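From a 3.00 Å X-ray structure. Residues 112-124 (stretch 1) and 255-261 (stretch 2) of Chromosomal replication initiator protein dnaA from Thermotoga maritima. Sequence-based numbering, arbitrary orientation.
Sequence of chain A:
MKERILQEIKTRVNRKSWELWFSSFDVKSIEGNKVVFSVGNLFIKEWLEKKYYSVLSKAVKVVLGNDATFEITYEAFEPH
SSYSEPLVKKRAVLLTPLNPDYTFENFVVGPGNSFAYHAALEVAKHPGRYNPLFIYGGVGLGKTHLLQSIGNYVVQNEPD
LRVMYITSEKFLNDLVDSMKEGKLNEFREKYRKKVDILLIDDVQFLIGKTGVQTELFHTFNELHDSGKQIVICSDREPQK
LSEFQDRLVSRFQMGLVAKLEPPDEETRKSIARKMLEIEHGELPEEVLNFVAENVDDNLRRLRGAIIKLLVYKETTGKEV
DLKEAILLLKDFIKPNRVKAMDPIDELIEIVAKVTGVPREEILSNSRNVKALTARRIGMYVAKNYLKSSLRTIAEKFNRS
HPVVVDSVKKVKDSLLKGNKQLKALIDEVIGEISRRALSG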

ATOM      1  N   GLY A 112       4.334  15.735  -0.983  1.00 59.24           N
ATOM      2  CA  GLY A 112       3.072  15.018  -1.011  1.00 58.18           C
ATOM      3  C   GLY A 112       2.952  13.685  -0.289  1.00 57.83           C
ATOM      4  O   GLY A 112       1.840  13.193  -0.119  1.00 57.30           O
ATOM      5  N   ASN A 113       4.058  13.078   0.131  1.00 49.48           N
ATOM      6  CA  ASN A 113       3.948  11.803   0.822  1.00 48.66           C
ATOM      7  C   ASN A 113       4.843  11.683   2.036  1.00 49.00           C
ATOM      8  O   ASN A 113       5.003  10.598   2.575  1.00 49.54           O
ATOM      9  N   SER A 114       5.432  12.793   2.467  1.00 55.37           N
ATOM     10  CA  SER A 114       6.323  12.776   3.623  1.00 53.91           C
ATOM     11  C   SER A 114       5.653  12.391   4.940  1.00 52.01           C
ATOM     12  O   SER A 114       6.077  11.441   5.602  1.00 50.30           O
ATOM     13  N   PHE A 115       4.612  13.118   5.329  1.00 47.09           N
ATOM     14  CA  PHE A 115       3.971  12.806   6.590  1.00 47.30           C
ATOM     15  C   PHE A 115       3.549  11.360   6.648  1.00 48.50           C
ATOM     16  O   PHE A 115       3.762  10.686   7.663  1.00 48.36           O
ATOM     17  N   ALA A 116       2.954  10.880   5.559  1.00 49.08           N
ATOM     18  CA  ALA A 116       2.521   9.493   5.490  1.00 48.84           C
ATOM     19  C   ALA A 116       3.732   8.602   5.764  1.00 49.19           C
ATOM     20  O   ALA A 116       3.706   7.717   6.628  1.00 48.91           O
ATOM     21  N   TYR A 117       4.801   8.866   5.025  1.00 53.61           N
ATOM     22  CA  TYR A 117       6.047   8.122   5.153  1.00 54.23           C
ATOM     23  C   TYR A 117       6.545   8.044   6.602  1.00 55.75           C
ATOM     24  O   TYR A 117       6.916   6.974   7.086  1.00 55.73           O
ATOM     25  N   HIS A 118       6.553   9.181   7.290  1.00 56.91           N
ATOM     26  CA  HIS A 118       7.040   9.209   8.659  1.00 57.87           C
ATOM     27  C   HIS A 118       6.109   8.518   9.628  1.00 57.88           C
ATOM     28  O   HIS A 118       6.566   7.839  10.555  1.00 57.86           O
ATOM     29  N   ALA A 119       4.806   8.689   9.418  1.00 52.17           N
ATOM     30  CA  ALA A 119       3.823   8.045  10.276  1.00 51.24           C
ATOM     31  C   ALA A 119       4.121   6.556  10.223  1.00 50.79           C
ATOM     32  O   ALA A 119       4.290   5.891  11.249  1.00 49.86           O
ATOM     33  N   ALA A 120       4.213   6.049   9.001  1.00 52.94           N
ATOM     34  CA  ALA A 120       4.496   4.647   8.762  1.00 53.27           C
ATOM     35  C   ALA A 120       5.794   4.182   9.437  1.00 52.99           C
ATOM     36  O   ALA A 120       5.814   3.161  10.132  1.00 51.70           O
ATOM     37  N   LEU A 121       6.870   4.946   9.234  1.00 51.14           N
ATOM     38  CA  LEU A 121       8.182   4.616   9.804  1.00 50.11           C
ATOM     39  C   LEU A 121       8.138   4.699  11.317  1.00 50.45           C
ATOM     40  O   LEU A 121       8.677   3.838  12.010  1.00 49.03           O
ATOM     41  N   GLU A 122       7.481   5.738  11.821  1.00 51.42           N
ATOM     42  CA  GLU A 122       7.357   5.925  13.254  1.00 52.55           C
ATOM     43  C   GLU A 122       6.629   4.722  13.863  1.00 52.45           C
ATOM     44  O   GLU A 122       7.094   4.123  14.844  1.00 51.22           O
ATOM     45  N   VAL A 123       5.495   4.363  13.265  1.00 54.37           N
ATOM     46  CA  VAL A 123       4.705   3.228  13.741  1.00 53.93           C
ATOM     47  C   VAL A 123       5.481   1.916  13.648  1.00 55.08           C
ATOM     48  O   VAL A 123       5.342   1.047  14.510  1.00 54.93           O
ATOM     49  N   ALA A 124       6.302   1.778  12.611  1.00 44.36           N
ATOM     50  CA  ALA A 124       7.082   0.561  12.420  1.00 46.74           C
ATOM     51  C   ALA A 124       8.194   0.438  13.438  1.00 48.59           C
ATOM     52  O   ALA A 124       8.636  -0.660  13.756  1.00 48.81           O
ATOM     53  N   GLY A 255      -6.844   7.370  15.851  1.00 93.53           N
ATOM     54  CA  GLY A 255      -5.404   7.230  15.892  1.00 92.52           C
ATOM     55  C   GLY A 255      -4.805   8.043  14.769  1.00 92.64           C
ATOM     56  O   GLY A 255      -5.457   8.967  14.244  1.00 93.69           O
ATOM     57  N   LEU A 256      -3.568   7.705  14.401  1.00 69.91           N
ATOM     58  CA  LEU A 256      -2.881   8.385  13.313  1.00 65.78           C
ATOM     59  C   LEU A 256      -3.657   8.233  12.012  1.00 63.62           C
ATOM     60  O   LEU A 256      -4.078   7.137  11.653  1.00 62.90           O
ATOM     61  N   VAL A 257      -3.831   9.348  11.314  1.00 60.77           N
ATOM     62  CA  VAL A 257      -4.559   9.373  10.060  1.00 59.27           C
ATOM     63  C   VAL A 257      -3.823  10.187   9.014  1.00 58.92           C
ATOM     64  O   VAL A 257      -4.128  11.356   8.832  1.00 60.89           O
ATOM     65  N   ALA A 258      -2.873   9.574   8.316  1.00 50.58           N
ATOM     66  CA  ALA A 258      -2.108  10.277   7.289  1.00 49.43           C
ATOM     67  C   ALA A 258      -2.753  10.247   5.898  1.00 49.12           C
ATOM     68  O   ALA A 258      -3.565   9.381   5.593  1.00 49.32           O
ATOM     69  N   LYS A 259      -2.376  11.203   5.055  1.00 74.24           N
ATOM     70  CA  LYS A 259      -2.897  11.299   3.687  1.00 72.91           C
ATOM     71  C   LYS A 259      -1.787  11.405   2.622  1.00 73.32           C
ATOM     72  O   LYS A 259      -0.866  12.216   2.748  1.00 74.68           O
ATOM     73  N   LEU A 260      -1.872  10.591   1.576  1.00 47.88           N
ATOM     74  CA  LEU A 260      -0.897  10.639   0.499  1.00 45.93           C
ATOM     75  C   LEU A 260      -1.476  11.494  -0.626  1.00 46.53           C
ATOM     76  O   LEU A 260      -2.674  11.460  -0.870  1.00 47.28           O
ATOM     77  N   GLU A 261      -0.641  12.290  -1.286  1.00 54.85           N
ATOM     78  CA  GLU A 261      -1.097  13.098  -2.420  1.00 54.84           C
ATOM     79  C   GLU A 261      -0.092  12.877  -3.556  1.00 54.21           C
ATOM     80  O   GLU A 261       1.072  12.565  -3.307  1.00 54.26           O
TER

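A helix can lie close against an extended segment when the residues on its contacting face are small, and the two stretches of this DnaA chain, which bury 452 Å² between them, illustrate the principle. Stretch 2 has no regular secondary structure, yet its side chains alternate: those of Leu256 and Ala258 point toward the helix, while those of Val257 and Lys259 point away.

The walk begins at Gly112, where the contact is made by backbone alone. The amide N of Glu261 donates a hydrogen bond to Gly112 O at 2.9 Å, with an N-H...O angle of 153°, pinning the end of the extended segment to the turn before the helix. Glycine matters here sterically, since an ideally placed CB on Gly112 would come within 2.9 Å of Glu261 O, a clash. Asn113, with chi1 in p, occupies the N-cap position but its side chain makes no capping bond. Its contribution is apolar: the CB of Asn113 lies 3.4 Å from CD2 of Leu260, while the end of its side chain leads away.

Ser114 points away from stretch 2 and takes no part. Phe115, chi1 t, leaves its CA sideways, but its ring swings nearer, so that CD2 of Phe115 reaches CB of Ala258 at 4.0 Å in an oblique approach.

Ala116 is the hub. Its CB points toward stretch 2 and meets CD2 of Leu260 at 3.4 Å, a tight contact, and CB of Ala258 at 4.1 Å. The methyl of Ala258 also approaches the helix backbone itself, its CB standing 3.7 Å from CA of Ala116. Leu260 adopts m for chi1 and t for chi2, which brings its end nearer the helix although its CA-to-CB bond runs sideways.

Tyr117 and His118 make no contact, and one turn after Phe115 the inward position falls to Ala119. Its CB sits 4.3 Å from CB of Ala258 and also 4.3 Å from CD1 of Leu256, linking two inward-pointing residues of stretch 2. Ala120 and Leu121 are again uninvolved, and Glu122 starts toward stretch 2 before its end leads away. Val123, chi1 t, closes the row: its CG2 packs 4.0 Å from CD1 of Leu256, whose own rotamer is m, t.

No side-chain polar bond crosses the interface. The charged pair of stretch 2 is internal to it, Lys259 NZ forming a salt bridge with Glu261 OE1 at 3.2 Å, the hydrogen bond within it weak.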

ATOM      1  CB  ASN A 113       4.264  10.662  -0.128  1.00 56.14           C
ATOM      2  CG  ASN A 113       5.712  10.653  -0.561  1.00 57.96           C
ATOM      3  OD1 ASN A 113       6.122   9.827  -1.371  1.00 60.61           O
ATOM      4  ND2 ASN A 113       6.497  11.571  -0.024  1.00 58.05           N
ATOM      5  CB  SER A 114       7.009  14.139   3.786  1.00 60.93           C
ATOM      6  OG  SER A 114       7.748  14.207   5.003  1.00 61.59           O
ATOM      7  CB  PHE A 115       2.767  13.697   6.855  1.00 47.38           C
ATOM      8  CG  PHE A 115       2.157  13.459   8.194  1.00 49.85           C
ATOM      9  CD1 PHE A 115       2.958  13.416   9.329  1.00 51.35           C
ATOM     10  CD2 PHE A 115       0.797  13.218   8.327  1.00 53.41           C
ATOM     11  CE1 PHE A 115       2.421  13.130  10.575  1.00 52.80           C
ATOM     12  CE2 PHE A 115       0.242  12.928   9.575  1.00 53.95           C
ATOM     13  CZ  PHE A 115       1.061  12.883  10.698  1.00 54.22           C
ATOM     14  CB  ALA A 116       1.951   9.203   4.127  1.00 48.22           C
ATOM     15  CB  TYR A 117       7.122   8.776   4.279  1.00 48.00           C
ATOM     16  CG  TYR A 117       8.495   8.185   4.452  1.00 46.00           C
ATOM     17  CD1 TYR A 117       8.862   7.018   3.792  1.00 44.81           C
ATOM     18  CD2 TYR A 117       9.415   8.773   5.319  1.00 45.46           C
ATOM     19  CE1 TYR A 117      10.112   6.447   3.991  1.00 46.32           C
ATOM     20  CE2 TYR A 117      10.661   8.217   5.528  1.00 45.44           C
ATOM     21  CZ  TYR A 117      11.009   7.055   4.864  1.00 47.08           C
ATOM     22  OH  TYR A 117      12.251   6.502   5.081  1.00 46.33           O
ATOM     23  CB  HIS A 118       7.292  10.649   9.096  1.00 56.93           C
ATOM     24  CG  HIS A 118       8.444  11.292   8.388  1.00 57.63           C
ATOM     25  ND1 HIS A 118       9.756  10.999   8.689  1.00 57.24           N
ATOM     26  CD2 HIS A 118       8.479  12.177   7.364  1.00 57.09           C
ATOM     27  CE1 HIS A 118      10.550  11.676   7.880  1.00 56.66           C
ATOM     28  NE2 HIS A 118       9.800  12.398   7.067  1.00 56.46           N
ATOM     29  CB  ALA A 119       2.435   8.312   9.761  1.00 53.06           C
ATOM     30  CB  ALA A 120       4.561   4.402   7.256  1.00 56.08           C
ATOM     31  CB  LEU A 121       9.265   5.565   9.249  1.00 36.74           C
ATOM     32  CG  LEU A 121      10.763   5.247   9.444  1.00 32.20           C
ATOM     33  CD1 LEU A 121      11.251   5.817  10.747  1.00 28.51           C
ATOM     34  CD2 LEU A 121      10.997   3.745   9.383  1.00 31.29           C
ATOM     35  CB  GLU A 122       6.596   7.221  13.545  1.00 62.56           C
ATOM     36  CG  GLU A 122       6.561   7.607  15.017  1.00 65.95           C
ATOM     37  CD  GLU A 122       7.942   7.881  15.599  1.00 67.67           C
ATOM     38  OE1 GLU A 122       8.898   7.135  15.303  1.00 69.02           O
ATOM     39  OE2 GLU A 122       8.067   8.840  16.375  1.00 69.77           O
ATOM     40  CB  VAL A 123       3.389   3.087  12.944  1.00 39.95           C
ATOM     41  CG1 VAL A 123       2.795   1.721  13.167  1.00 38.29           C
ATOM     42  CG2 VAL A 123       2.404   4.150  13.376  1.00 37.02           C
ATOM     43  CB  ALA A 124       7.657   0.527  11.025  1.00 67.23           C
ATOM     44  CB  LEU A 256      -1.478   7.819  13.140  1.00 60.42           C
ATOM     45  CG  LEU A 256      -0.456   8.391  14.116  1.00 60.20           C
ATOM     46  CD1 LEU A 256       0.936   7.879  13.771  1.00 59.71           C
ATOM     47  CD2 LEU A 256      -0.510   9.912  14.037  1.00 60.59           C
ATOM     48  CB  VAL A 257      -5.927  10.004  10.263  1.00 52.21           C
ATOM     49  CG1 VAL A 257      -6.695  10.036   8.956  1.00 49.54           C
ATOM     50  CG2 VAL A 257      -6.672   9.234  11.324  1.00 54.64           C
ATOM     51  CB  ALA A 258      -0.714   9.702   7.217  1.00 44.62           C
ATOM     52  CB  LYS A 259      -3.803  12.521   3.562  1.00 45.18           C
ATOM     53  CG  LYS A 259      -4.228  12.794   2.146  1.00 43.52           C
ATOM     54  CD  LYS A 259      -4.880  14.145   2.012  1.00 44.47           C
ATOM     55  CE  LYS A 259      -5.355  14.365   0.592  1.00 44.41           C
ATOM     56  NZ  LYS A 259      -5.808  15.758   0.356  1.00 46.72           N
ATOM     57  CB  LEU A 260      -0.617   9.232  -0.026  1.00 43.07           C
ATOM     58  CG  LEU A 260       0.211   8.293   0.856  1.00 44.40           C
ATOM     59  CD1 LEU A 260       0.076   6.872   0.384  1.00 44.33           C
ATOM     60  CD2 LEU A 260       1.662   8.685   0.801  1.00 46.19           C
ATOM     61  CB  GLU A 261      -1.216  14.579  -2.043  1.00 54.29           C
ATOM     62  CG  GLU A 261      -2.280  14.850  -0.965  1.00 56.95           C
ATOM     63  CD  GLU A 261      -2.636  16.342  -0.786  1.00 59.06           C
ATOM     64  OE1 GLU A 261      -3.469  16.876  -1.560  1.00 58.02           O
ATOM     65  OE2 GLU A 261      -2.086  16.985   0.139  1.00 59.23           O
TER